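B-type Cna protein (Enterococcus faecium, PDB 6FWY) is of unknown function but, as the thioester domain of a surface protein anchored through an LPXTG motif, probably takes part in covalent bacterial adhesion. Local coordinates at residues 156-161 against 266-270; 181-186 against 238-243; 78-82 against 258-262. All coordinates share one frame; numbering follows the deposited sequence.

Contact 1: residues 156-161 against 266-270; sequences NTEFSI and ETKDS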
ATOM      1  N   ASN A 156      -4.616   2.578  -3.050  1.00 39.52           N
ATOM      2  CA  ASN A 156      -5.683   2.084  -3.900  1.00 41.27           C
ATOM      3  C   ASN A 156      -5.165   1.328  -5.149  1.00 41.97           C
ATOM      4  O   ASN A 156      -4.227   1.760  -5.803  1.00 41.77           O
ATOM      5  CB  ASN A 156      -6.603   3.245  -4.324  1.00 42.90           C
ATOM      6  CG  ASN A 156      -7.721   2.809  -5.267  1.00 44.88           C
ATOM      7  OD1 ASN A 156      -8.644   2.135  -4.849  1.00 45.68           O
ATOM      8  ND2 ASN A 156      -7.631   3.190  -6.547  1.00 46.14           N
ATOM      9  N   THR A 157      -5.782   0.179  -5.405  1.00 41.08           N
ATOM     10  CA  THR A 157      -5.564  -0.600  -6.614  1.00 40.36           C
ATOM     11  C   THR A 157      -6.598  -0.144  -7.637  1.00 40.06           C
ATOM     12  O   THR A 157      -7.793  -0.219  -7.382  1.00 40.17           O
ATOM     13  CB  THR A 157      -5.696  -2.117  -6.327  1.00 39.45           C
ATOM     14  OG1 THR A 157      -4.614  -2.525  -5.488  1.00 40.53           O
ATOM     15  CG2 THR A 157      -5.646  -2.950  -7.622  1.00 39.03           C
ATOM     16  N   GLU A 158      -6.122   0.368  -8.765  1.00 40.85           N
ATOM     17  CA  GLU A 158      -6.963   0.654  -9.921  1.00 41.24           C
ATOM     18  C   GLU A 158      -7.002  -0.616 -10.767  1.00 40.14           C
ATOM     19  O   GLU A 158      -5.957  -1.243 -11.001  1.00 40.78           O
ATOM     20  CB  GLU A 158      -6.383   1.794 -10.766  1.00 43.48           C
ATOM     21  CG  GLU A 158      -6.188   3.128 -10.054  1.00 45.93           C
ATOM     22  CD  GLU A 158      -5.360   4.127 -10.875  1.00 49.53           C
ATOM     23  OE1 GLU A 158      -4.813   3.736 -11.947  1.00 49.36           O
ATOM     24  OE2 GLU A 158      -5.253   5.330 -10.475  1.00 52.34           O
ATOM     25  N   PHE A 159      -8.192  -0.994 -11.226  1.00 39.42           N
ATOM     26  CA  PHE A 159      -8.345  -2.097 -12.174  1.00 37.90           C
ATOM     27  C   PHE A 159      -9.547  -1.874 -13.079  1.00 37.85           C
ATOM     28  O   PHE A 159     -10.645  -1.567 -12.610  1.00 37.65           O
ATOM     29  CB  PHE A 159      -8.456  -3.432 -11.436  1.00 37.24           C
ATOM     30  CG  PHE A 159      -8.750  -4.598 -12.332  1.00 36.88           C
ATOM     31  CD1 PHE A 159      -7.987  -4.838 -13.478  1.00 36.99           C
ATOM     32  CD2 PHE A 159      -9.777  -5.465 -12.025  1.00 37.09           C
ATOM     33  CE1 PHE A 159      -8.254  -5.919 -14.308  1.00 36.67           C
ATOM     34  CE2 PHE A 159     -10.061  -6.539 -12.849  1.00 37.39           C
ATOM     35  CZ  PHE A 159      -9.290  -6.779 -13.994  1.00 36.76           C
ATOM     36  N   SER A 160      -9.330  -2.042 -14.382  1.00 37.40           N
ATOM     37  CA  SER A 160     -10.401  -1.911 -15.354  1.00 37.61           C
ATOM     38  C   SER A 160     -10.221  -2.853 -16.547  1.00 37.31           C
ATOM     39  O   SER A 160      -9.097  -3.170 -16.951  1.00 36.70           O
ATOM     40  CB  SER A 160     -10.479  -0.471 -15.848  1.00 39.27           C
ATOM     41  OG  SER A 160      -9.297  -0.121 -16.536  1.00 39.41           O
ATOM     42  N   ILE A 161     -11.362  -3.297 -17.073  1.00 37.48           N
ATOM     43  CA  ILE A 161     -11.450  -3.971 -18.354  1.00 36.83           C
ATOM     44  C   ILE A 161     -12.376  -3.122 -19.205  1.00 37.97           C
ATOM     45  O   ILE A 161     -13.495  -2.867 -18.813  1.00 38.66           O
ATOM     46  CB  ILE A 161     -11.999  -5.405 -18.193  1.00 36.26           C
ATOM     47  CG1 ILE A 161     -11.032  -6.237 -17.346  1.00 35.58           C
ATOM     48  CG2 ILE A 161     -12.255  -6.042 -19.560  1.00 36.41           C
ATOM     49  CD1 ILE A 161     -11.493  -7.615 -17.000  1.00 35.89           C
ATOM     50  N   GLU A 266      -3.931  -8.545  -3.178  1.00 35.58           N
ATOM     51  CA  GLU A 266      -5.276  -7.983  -3.175  1.00 35.77           C
ATOM     52  C   GLU A 266      -6.063  -8.504  -4.382  1.00 35.22           C
ATOM     53  O   GLU A 266      -5.533  -8.575  -5.482  1.00 35.55           O
ATOM     54  CB  GLU A 266      -5.223  -6.444  -3.208  1.00 35.67           C
ATOM     55  CG  GLU A 266      -6.581  -5.749  -3.278  1.00 35.85           C
ATOM     56  CD  GLU A 266      -6.463  -4.232  -3.357  1.00 37.54           C
ATOM     57  OE1 GLU A 266      -5.327  -3.708  -3.389  1.00 37.20           O
ATOM     58  OE2 GLU A 266      -7.516  -3.532  -3.342  1.00 39.37           O
ATOM     59  N   THR A 267      -7.326  -8.855  -4.158  1.00 35.30           N
ATOM     60  CA  THR A 267      -8.269  -9.155  -5.244  1.00 35.79           C
ATOM     61  C   THR A 267      -9.247  -7.979  -5.430  1.00 35.75           C
ATOM     62  O   THR A 267      -9.680  -7.375  -4.458  1.00 34.46           O
ATOM     63  CB  THR A 267      -9.082 -10.430  -4.980  1.00 36.69           C
ATOM     64  OG1 THR A 267      -9.734 -10.326  -3.710  1.00 38.09           O
ATOM     65  CG2 THR A 267      -8.206 -11.677  -5.014  1.00 36.91           C
ATOM     66  N   LYS A 268      -9.571  -7.668  -6.675  1.00 35.77           N
ATOM     67  CA  LYS A 268     -10.461  -6.571  -6.997  1.00 36.33           C
ATOM     68  C   LYS A 268     -11.165  -6.768  -8.330  1.00 36.18           C
ATOM     69  O   LYS A 268     -10.518  -7.068  -9.327  1.00 36.77           O
ATOM     70  CB  LYS A 268      -9.692  -5.250  -7.033  1.00 36.67           C
ATOM     71  CG  LYS A 268     -10.599  -4.013  -7.131  1.00 37.28           C
ATOM     72  CD  LYS A 268      -9.847  -2.758  -6.711  1.00 38.21           C
ATOM     73  CE  LYS A 268     -10.708  -1.532  -6.886  1.00 39.31           C
ATOM     74  NZ  LYS A 268     -10.202  -0.512  -5.916  1.00 40.88           N
ATOM     75  N   ASP A 269     -12.481  -6.572  -8.331  1.00 36.82           N
ATOM     76  CA  ASP A 269     -13.321  -6.748  -9.514  1.00 37.50           C
ATOM     77  C   ASP A 269     -13.302  -5.556 -10.463  1.00 37.85           C
ATOM     78  O   ASP A 269     -13.242  -4.405 -10.029  1.00 37.48           O
ATOM     79  CB  ASP A 269     -14.786  -6.984  -9.120  1.00 39.28           C
ATOM     80  CG  ASP A 269     -15.037  -8.377  -8.588  1.00 39.85           C
ATOM     81  OD1 ASP A 269     -14.098  -9.181  -8.533  1.00 39.78           O
ATOM     82  OD2 ASP A 269     -16.199  -8.689  -8.240  1.00 41.74           O
ATOM     83  N   SER A 270     -13.397  -5.857 -11.759  1.00 37.56           N
ATOM     84  CA  SER A 270     -13.728  -4.882 -12.780  1.00 37.98           C
ATOM     85  C   SER A 270     -15.225  -4.599 -12.716  1.00 38.61           C
ATOM     86  O   SER A 270     -15.950  -5.250 -11.976  1.00 38.29           O
ATOM     87  CB  SER A 270     -13.412  -5.466 -14.172  1.00 37.70           C
ATOM     88  OG  SER A 270     -14.342  -6.481 -14.523  1.00 36.86           O
TER
HETATM   89  O   HOH W   1      -7.698  -0.768  -3.613  1.00 37.90           O
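Lys268 and Glu266 both reach Thr157 and hold it by two different groups. The lysine ammonium donates to the backbone carbonyl, NZ to Thr157 O being 2.8 Å, and meets that oxygen nearly head-on, with a C=O...N angle of 161°. Its chain is stretched throughout, and CG lies anti to the backbone N (chi1 -170°), which brings NZ to the Thr157 carbonyl. The Thr157 hydroxyl donates to Glu266, OG1 to OE1 2.5 Å, approaching from above the carboxylate, 55° out of its plane. One water ties the same corner together: it accepts from Thr157 N at 2.8 Å and donates to Glu266 OE2 at 2.8 Å and, over a longer reach, to Asn156 OD1.

Further along, the Phe159 ring leans on the backbone of 268-270. Its CD2 comes within 3.2 Å of Lys268 O, its CE2 lies 3.8 Å from Ser270 CB, and the Asp269 carbonyl carbon sits at its edge. Ile161 CD1 closes over the same serine. Second-shell bonds steady this strand: Asp269 bonds to Thr238 and forms a salt bridge with Lys236, while Ser270 OG takes the amide of Gly237. With Thr157 in the loop leading in, Phe159 and Ile161 pack from strand 159-169 of one antiparallel sheet onto strand 258-277 of another, as in a beta sandwich.

Contact 2: residues 181-186 against 238-243; sequences SNKTGN and TANVST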
ATOM      1  N   SER A 181      -4.150  -1.576 -14.913  1.00 41.40           N
ATOM      2  CA  SER A 181      -3.949  -1.556 -13.467  1.00 40.55           C
ATOM      3  C   SER A 181      -2.680  -0.791 -13.106  1.00 41.43           C
ATOM      4  O   SER A 181      -1.712  -0.773 -13.863  1.00 42.26           O
ATOM      5  CB  SER A 181      -3.866  -2.979 -12.907  1.00 39.31           C
ATOM      6  OG  SER A 181      -3.851  -2.983 -11.483  1.00 38.60           O
ATOM      7  N   ASN A 182      -2.695  -0.178 -11.924  1.00 40.86           N
ATOM      8  CA  ASN A 182      -1.487   0.407 -11.347  1.00 41.80           C
ATOM      9  C   ASN A 182      -0.701  -0.576 -10.467  1.00 40.86           C
ATOM     10  O   ASN A 182       0.267  -0.183  -9.844  1.00 40.50           O
ATOM     11  CB  ASN A 182      -1.817   1.678 -10.573  1.00 41.73           C
ATOM     12  CG  ASN A 182      -2.618   1.410  -9.312  1.00 40.45           C
ATOM     13  OD1 ASN A 182      -3.286   0.381  -9.194  1.00 38.81           O
ATOM     14  ND2 ASN A 182      -2.572   2.350  -8.373  1.00 40.39           N
ATOM     15  N   LYS A 183      -1.115  -1.845 -10.419  1.00 40.17           N
ATOM     16  CA  LYS A 183      -0.380  -2.895  -9.702  1.00 39.85           C
ATOM     17  C   LYS A 183      -0.069  -4.046 -10.663  1.00 40.31           C
ATOM     18  O   LYS A 183      -0.758  -4.238 -11.650  1.00 39.89           O
ATOM     19  CB  LYS A 183      -1.191  -3.412  -8.509  1.00 38.52           C
ATOM     20  CG  LYS A 183      -1.691  -2.347  -7.532  1.00 38.25           C
ATOM     21  CD  LYS A 183      -0.564  -1.652  -6.782  1.00 38.62           C
ATOM     22  CE  LYS A 183      -1.068  -0.464  -5.947  1.00 38.59           C
ATOM     23  NZ  LYS A 183      -2.077  -0.862  -4.928  1.00 37.52           N
ATOM     24  N   THR A 184       0.975  -4.808 -10.346  1.00 41.20           N
ATOM     25  CA  THR A 184       1.370  -5.967 -11.149  1.00 42.33           C
ATOM     26  C   THR A 184       0.636  -7.221 -10.644  1.00 41.09           C
ATOM     27  O   THR A 184       0.347  -7.359  -9.434  1.00 39.92           O
ATOM     28  CB  THR A 184       2.913  -6.186 -11.154  1.00 44.36           C
ATOM     29  OG1 THR A 184       3.358  -6.686  -9.883  1.00 44.54           O
ATOM     30  CG2 THR A 184       3.676  -4.868 -11.434  1.00 45.23           C
ATOM     31  N   GLY A 185       0.331  -8.113 -11.583  1.00 40.86           N
ATOM     32  CA  GLY A 185      -0.411  -9.339 -11.314  1.00 40.00           C
ATOM     33  C   GLY A 185      -1.140  -9.816 -12.562  1.00 40.03           C
ATOM     34  O   GLY A 185      -0.632  -9.667 -13.665  1.00 41.50           O
ATOM     35  N   ASN A 186      -2.324 -10.399 -12.381  1.00 38.97           N
ATOM     36  CA  ASN A 186      -3.174 -10.861 -13.497  1.00 39.38           C
ATOM     37  C   ASN A 186      -4.632 -10.801 -13.077  1.00 38.07           C
ATOM     38  O   ASN A 186      -4.929 -10.440 -11.938  1.00 37.80           O
ATOM     39  CB  ASN A 186      -2.783 -12.293 -13.965  1.00 40.14           C
ATOM     40  CG  ASN A 186      -2.887 -13.327 -12.867  1.00 40.39           C
ATOM     41  OD1 ASN A 186      -3.769 -13.286 -12.013  1.00 40.79           O
ATOM     42  ND2 ASN A 186      -1.992 -14.281 -12.900  1.00 42.14           N
ATOM     43  N   THR A 238     -11.553 -10.411 -12.207  1.00 37.10           N
ATOM     44  CA  THR A 238     -11.104 -10.211 -10.825  1.00 37.51           C
ATOM     45  C   THR A 238      -9.583 -10.173 -10.859  1.00 37.61           C
ATOM     46  O   THR A 238      -8.935 -11.198 -11.042  1.00 37.86           O
ATOM     47  CB  THR A 238     -11.573 -11.343  -9.879  1.00 37.91           C
ATOM     48  OG1 THR A 238     -13.011 -11.410  -9.868  1.00 38.49           O
ATOM     49  CG2 THR A 238     -11.074 -11.107  -8.461  1.00 37.54           C
ATOM     50  N   ALA A 239      -9.011  -8.983 -10.668  1.00 37.87           N
ATOM     51  CA  ALA A 239      -7.558  -8.830 -10.618  1.00 37.36           C
ATOM     52  C   ALA A 239      -7.010  -9.455  -9.342  1.00 37.31           C
ATOM     53  O   ALA A 239      -7.662  -9.450  -8.299  1.00 37.46           O
ATOM     54  CB  ALA A 239      -7.152  -7.378 -10.735  1.00 37.07           C
ATOM     55  N   ASN A 240      -5.831 -10.042  -9.454  1.00 37.35           N
ATOM     56  CA  ASN A 240      -5.106 -10.557  -8.321  1.00 37.99           C
ATOM     57  C   ASN A 240      -3.729  -9.930  -8.422  1.00 38.34           C
ATOM     58  O   ASN A 240      -2.951 -10.261  -9.329  1.00 38.87           O
ATOM     59  CB  ASN A 240      -5.022 -12.082  -8.342  1.00 39.13           C
ATOM     60  CG  ASN A 240      -4.478 -12.645  -7.033  1.00 40.12           C
ATOM     61  OD1 ASN A 240      -4.296 -11.914  -6.041  1.00 41.17           O
ATOM     62  ND2 ASN A 240      -4.220 -13.932  -7.012  1.00 41.36           N
ATOM     63  N   VAL A 241      -3.461  -9.004  -7.508  1.00 37.71           N
ATOM     64  CA  VAL A 241      -2.302  -8.141  -7.604  1.00 38.03           C
ATOM     65  C   VAL A 241      -1.443  -8.194  -6.359  1.00 37.77           C
ATOM     66  O   VAL A 241      -1.853  -8.667  -5.310  1.00 37.72           O
ATOM     67  CB  VAL A 241      -2.690  -6.673  -7.887  1.00 37.70           C
ATOM     68  CG1 VAL A 241      -3.524  -6.586  -9.155  1.00 37.84           C
ATOM     69  CG2 VAL A 241      -3.421  -6.033  -6.704  1.00 37.60           C
ATOM     70  N   SER A 242      -0.231  -7.707  -6.530  1.00 38.22           N
ATOM     71  CA  SER A 242       0.699  -7.493  -5.456  1.00 38.60           C
ATOM     72  C   SER A 242       0.503  -6.040  -5.023  1.00 38.43           C
ATOM     73  O   SER A 242       0.378  -5.161  -5.878  1.00 39.56           O
ATOM     74  CB  SER A 242       2.102  -7.711  -5.984  1.00 39.69           C
ATOM     75  OG  SER A 242       3.016  -7.708  -4.938  1.00 41.22           O
ATOM     76  N   THR A 243       0.444  -5.792  -3.715  1.00 37.23           N
ATOM     77  CA  THR A 243       0.294  -4.445  -3.191  1.00 36.52           C
ATOM     78  C   THR A 243       1.106  -4.303  -1.896  1.00 36.16           C
ATOM     79  O   THR A 243       1.179  -5.234  -1.096  1.00 35.02           O
ATOM     80  CB  THR A 243      -1.212  -4.091  -2.977  1.00 36.56           C
ATOM     81  OG1 THR A 243      -1.378  -2.676  -2.765  1.00 35.54           O
ATOM     82  CG2 THR A 243      -1.858  -4.879  -1.780  1.00 36.05           C
TER
HETATM   83  O   HOH W   2       2.281  -4.526  -7.573  1.00 43.56           O
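Two bends in the Lys183 side chain, at chi2 (-66°) and again at chi4, steer it along segment 238-243 and deliver its ammonium to Thr243. The bond from NZ to Thr243 OG1 is 2.9 Å. On the way the aliphatic part crosses Val241 at about a right angle, Lys183 CB lying 3.6 Å from Val241 CB, and also passes beside the carbonyl oxygen of Ser242. The ammonium has two further acceptors, Pro155 O and Thr157 OG1, so three bonds hold the positive end, while Thr243 OG1 is itself bonded to Asn245.

The turn leading into the lysine is an ST turn: Ser181 OG accepts from Lys183 N at 3.1 Å, and the same hydroxyl bonds to Glu158 O. Beyond it the two segments pair in antiparallel fashion. Ser242 N donates to Thr184 O at 3.0 Å, and a water bridges from Thr184 N to Ser242 O just outside that bond. Asn186 and Asn240 then form a hydrogen-bonded pair: Asn240 N donates to Asn186 O at 2.7 Å and Asn186 N returns a bond to Asn240 O. Their side chains lie alongside each other and point the same way, with amide planes 61° apart. Between these bonds Gly185 faces Val241 as a non-hydrogen-bonded pair whose CA atoms are only 4.3 Å apart. Its backbone angles are readily reached only by glycine, and having no side chain it lets the strands close in, its CA making a CA-H...O contact to Asn240 O.

On its other edge strand 231-250 pairs with strand 258-277, so the segment 238-243 runs between that strand and strand 185-191, while Leu216 packs against Val241 and Ser181.

Contact 3: residues 78-82 against 258-262; sequences FYRMF and AVVMI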
ATOM      1  N   PHE A  78      -0.823   7.123   7.366  1.00 33.41           N
ATOM      2  CA  PHE A  78       0.364   6.295   7.582  1.00 32.92           C
ATOM      3  C   PHE A  78       0.991   5.829   6.256  1.00 33.17           C
ATOM      4  O   PHE A  78       2.206   5.804   6.138  1.00 32.78           O
ATOM      5  CB  PHE A  78       0.069   5.108   8.518  1.00 32.92           C
ATOM      6  CG  PHE A  78       0.100   5.465   9.987  1.00 32.77           C
ATOM      7  CD1 PHE A  78       1.316   5.610  10.650  1.00 32.38           C
ATOM      8  CD2 PHE A  78      -1.073   5.703  10.693  1.00 33.03           C
ATOM      9  CE1 PHE A  78       1.359   5.990  11.997  1.00 32.07           C
ATOM     10  CE2 PHE A  78      -1.028   6.085  12.049  1.00 32.41           C
ATOM     11  CZ  PHE A  78       0.181   6.202  12.706  1.00 31.88           C
ATOM     12  N   TYR A  79       0.178   5.483   5.263  1.00 33.56           N
ATOM     13  CA  TYR A  79       0.697   5.169   3.924  1.00 34.12           C
ATOM     14  C   TYR A  79       1.560   6.301   3.423  1.00 34.63           C
ATOM     15  O   TYR A  79       2.694   6.083   3.042  1.00 34.20           O
ATOM     16  CB  TYR A  79      -0.444   4.904   2.927  1.00 34.80           C
ATOM     17  CG  TYR A  79       0.028   4.760   1.496  1.00 35.20           C
ATOM     18  CD1 TYR A  79       0.656   3.590   1.051  1.00 35.95           C
ATOM     19  CD2 TYR A  79      -0.148   5.796   0.579  1.00 36.13           C
ATOM     20  CE1 TYR A  79       1.100   3.467  -0.265  1.00 36.23           C
ATOM     21  CE2 TYR A  79       0.285   5.700  -0.728  1.00 36.80           C
ATOM     22  CZ  TYR A  79       0.909   4.534  -1.148  1.00 36.95           C
ATOM     23  OH  TYR A  79       1.327   4.428  -2.435  1.00 37.80           O
ATOM     24  N   ARG A  80       1.016   7.516   3.458  1.00 35.02           N
ATOM     25  CA  ARG A  80       1.734   8.687   2.980  1.00 35.55           C
ATOM     26  C   ARG A  80       2.968   9.024   3.806  1.00 34.69           C
ATOM     27  O   ARG A  80       3.951   9.496   3.249  1.00 35.16           O
ATOM     28  CB  ARG A  80       0.789   9.886   2.893  1.00 36.48           C
ATOM     29  CG  ARG A  80      -0.158   9.796   1.707  1.00 37.63           C
ATOM     30  CD  ARG A  80      -0.870  11.107   1.445  1.00 38.73           C
ATOM     31  NE  ARG A  80      -1.796  11.450   2.524  1.00 38.81           N
ATOM     32  CZ  ARG A  80      -3.058  11.031   2.643  1.00 39.28           C
ATOM     33  NH1 ARG A  80      -3.628  10.223   1.736  1.00 39.58           N
ATOM     34  NH2 ARG A  80      -3.766  11.452   3.699  1.00 39.18           N
ATOM     35  N   MET A  81       2.935   8.767   5.112  1.00 33.87           N
ATOM     36  CA  MET A  81       4.115   8.976   5.948  1.00 34.06           C
ATOM     37  C   MET A  81       5.289   8.158   5.403  1.00 34.53           C
ATOM     38  O   MET A  81       6.395   8.686   5.279  1.00 34.82           O
ATOM     39  CB  MET A  81       3.844   8.602   7.409  1.00 33.21           C
ATOM     40  CG  MET A  81       5.051   8.743   8.339  1.00 32.83           C
ATOM     41  SD  MET A  81       4.788   7.918   9.924  1.00 33.05           S
ATOM     42  CE  MET A  81       5.080   6.184   9.488  1.00 32.85           C
ATOM     43  N   PHE A  82       5.045   6.883   5.097  1.00 34.16           N
ATOM     44  CA  PHE A  82       6.069   6.038   4.502  1.00 34.82           C
ATOM     45  C   PHE A  82       6.504   6.543   3.127  1.00 35.73           C
ATOM     46  O   PHE A  82       7.676   6.709   2.895  1.00 36.98           O
ATOM     47  CB  PHE A  82       5.612   4.580   4.413  1.00 34.75           C
ATOM     48  CG  PHE A  82       5.650   3.850   5.727  1.00 34.47           C
ATOM     49  CD1 PHE A  82       6.849   3.334   6.216  1.00 35.02           C
ATOM     50  CD2 PHE A  82       4.497   3.655   6.463  1.00 33.83           C
ATOM     51  CE1 PHE A  82       6.888   2.639   7.426  1.00 34.44           C
ATOM     52  CE2 PHE A  82       4.527   2.979   7.674  1.00 33.80           C
ATOM     53  CZ  PHE A  82       5.725   2.470   8.152  1.00 33.92           C
ATOM     54  N   ALA A 258       3.715  -1.267  16.436  1.00 32.79           N
ATOM     55  CA  ALA A 258       4.553  -0.843  15.321  1.00 32.53           C
ATOM     56  C   ALA A 258       3.816  -0.920  13.981  1.00 32.06           C
ATOM     57  O   ALA A 258       2.984  -1.784  13.757  1.00 32.15           O
ATOM     58  CB  ALA A 258       5.839  -1.651  15.289  1.00 32.75           C
ATOM     59  N   VAL A 259       4.147   0.016  13.103  1.00 32.24           N
ATOM     60  CA  VAL A 259       3.579   0.091  11.763  1.00 32.11           C
ATOM     61  C   VAL A 259       4.712  -0.110  10.760  1.00 32.02           C
ATOM     62  O   VAL A 259       5.826   0.345  10.970  1.00 31.79           O
ATOM     63  CB  VAL A 259       2.807   1.430  11.516  1.00 32.22           C
ATOM     64  CG1 VAL A 259       3.746   2.655  11.599  1.00 32.05           C
ATOM     65  CG2 VAL A 259       2.058   1.383  10.185  1.00 32.54           C
ATOM     66  N   VAL A 260       4.412  -0.808   9.674  1.00 32.92           N
ATOM     67  CA  VAL A 260       5.421  -1.206   8.674  1.00 33.35           C
ATOM     68  C   VAL A 260       4.730  -1.506   7.343  1.00 32.79           C
ATOM     69  O   VAL A 260       3.601  -1.969   7.322  1.00 31.64           O
ATOM     70  CB  VAL A 260       6.281  -2.417   9.151  1.00 33.41           C
ATOM     71  CG1 VAL A 260       5.444  -3.639   9.420  1.00 33.04           C
ATOM     72  CG2 VAL A 260       7.394  -2.750   8.167  1.00 34.44           C
ATOM     73  N   MET A 261       5.413  -1.194   6.244  1.00 33.64           N
ATOM     74  CA  MET A 261       4.933  -1.481   4.908  1.00 34.51           C
ATOM     75  C   MET A 261       5.172  -2.957   4.624  1.00 35.06           C
ATOM     76  O   MET A 261       6.281  -3.438   4.774  1.00 34.14           O
ATOM     77  CB  MET A 261       5.665  -0.623   3.877  1.00 35.84           C
ATOM     78  CG  MET A 261       5.365   0.870   4.018  1.00 36.24           C
ATOM     79  SD  MET A 261       3.676   1.365   3.622  1.00 35.79           S
ATOM     80  CE  MET A 261       3.808   1.515   1.848  1.00 37.37           C
ATOM     81  N   ILE A 262       4.108  -3.660   4.254  1.00 34.64           N
ATOM     82  CA  ILE A 262       4.196  -5.071   3.878  1.00 35.67           C
ATOM     83  C   ILE A 262       3.606  -5.318   2.496  1.00 35.95           C
ATOM     84  O   ILE A 262       2.502  -4.865   2.188  1.00 35.33           O
ATOM     85  CB  ILE A 262       3.517  -5.973   4.927  1.00 35.69           C
ATOM     86  CG1 ILE A 262       4.248  -5.804   6.268  1.00 36.37           C
ATOM     87  CG2 ILE A 262       3.521  -7.437   4.480  1.00 36.30           C
ATOM     88  CD1 ILE A 262       3.605  -6.520   7.415  1.00 36.07           C
TER
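The Phe82 ring is sandwiched between two methionines. Met81 CE rests 3.7 Å above one face, offset toward the rim, and Met261 CG lies over the opposite face as a CH-pi contact, 3.7 Å from the ring centroid. Met261 SD follows obliquely, its distance to the centroid being 4.3 Å, which makes a Met-aromatic contact. At the ring edge, in plane, CZ points at Val259 O over 3.5 Å.

The bent Met261 chain, turned at both chi2 and chi3, keeps its sulfur beside Phe82 and sends its methyl on to the Tyr79 ring, CE to CD1 being 3.9 Å. Val259 packs with both its methyls: CG2 touches Phe82 CE2, while CG1 fits against Phe78 CD1, also at 3.9 Å, and more loosely against Met81 CE. No hydrogen bond crosses the interface; this apolar packing seats a helix of the thioester-domain family region on the long strand of the antiparallel sheet.

Helix 76-84 lies across strand 258-277, the short segments making an angle of 70° with axes 9.4 Å apart. Helix 99-113 packs behind Phe78 and Met81, strand 49-52 contributes Tyr51 beside Val259, and strand 231-250 flanks the strand on its other edge.

In the fold
Contacts 1 and 3 share strand 258-277: its beginning carries contact 3 and its later part contact 1, their centres about 22 Å apart. Contact 2 uses strand 231-250, its neighbour in the large antiparallel sheet, and lies about 7 Å from contact 1 between centres, the two touching directly; from contact 3 it is about 20 Å. Along the chain, helix 76-84 comes first, then 156-161, 181-186, 238-243 and finally the two parts of strand 258-277. Contact 2 is thus nested within the loops closed by contacts 1 and 3, which cross each other. The long pair of strands thereby links the helix-bearing region to the all-beta region in one continuous sheet.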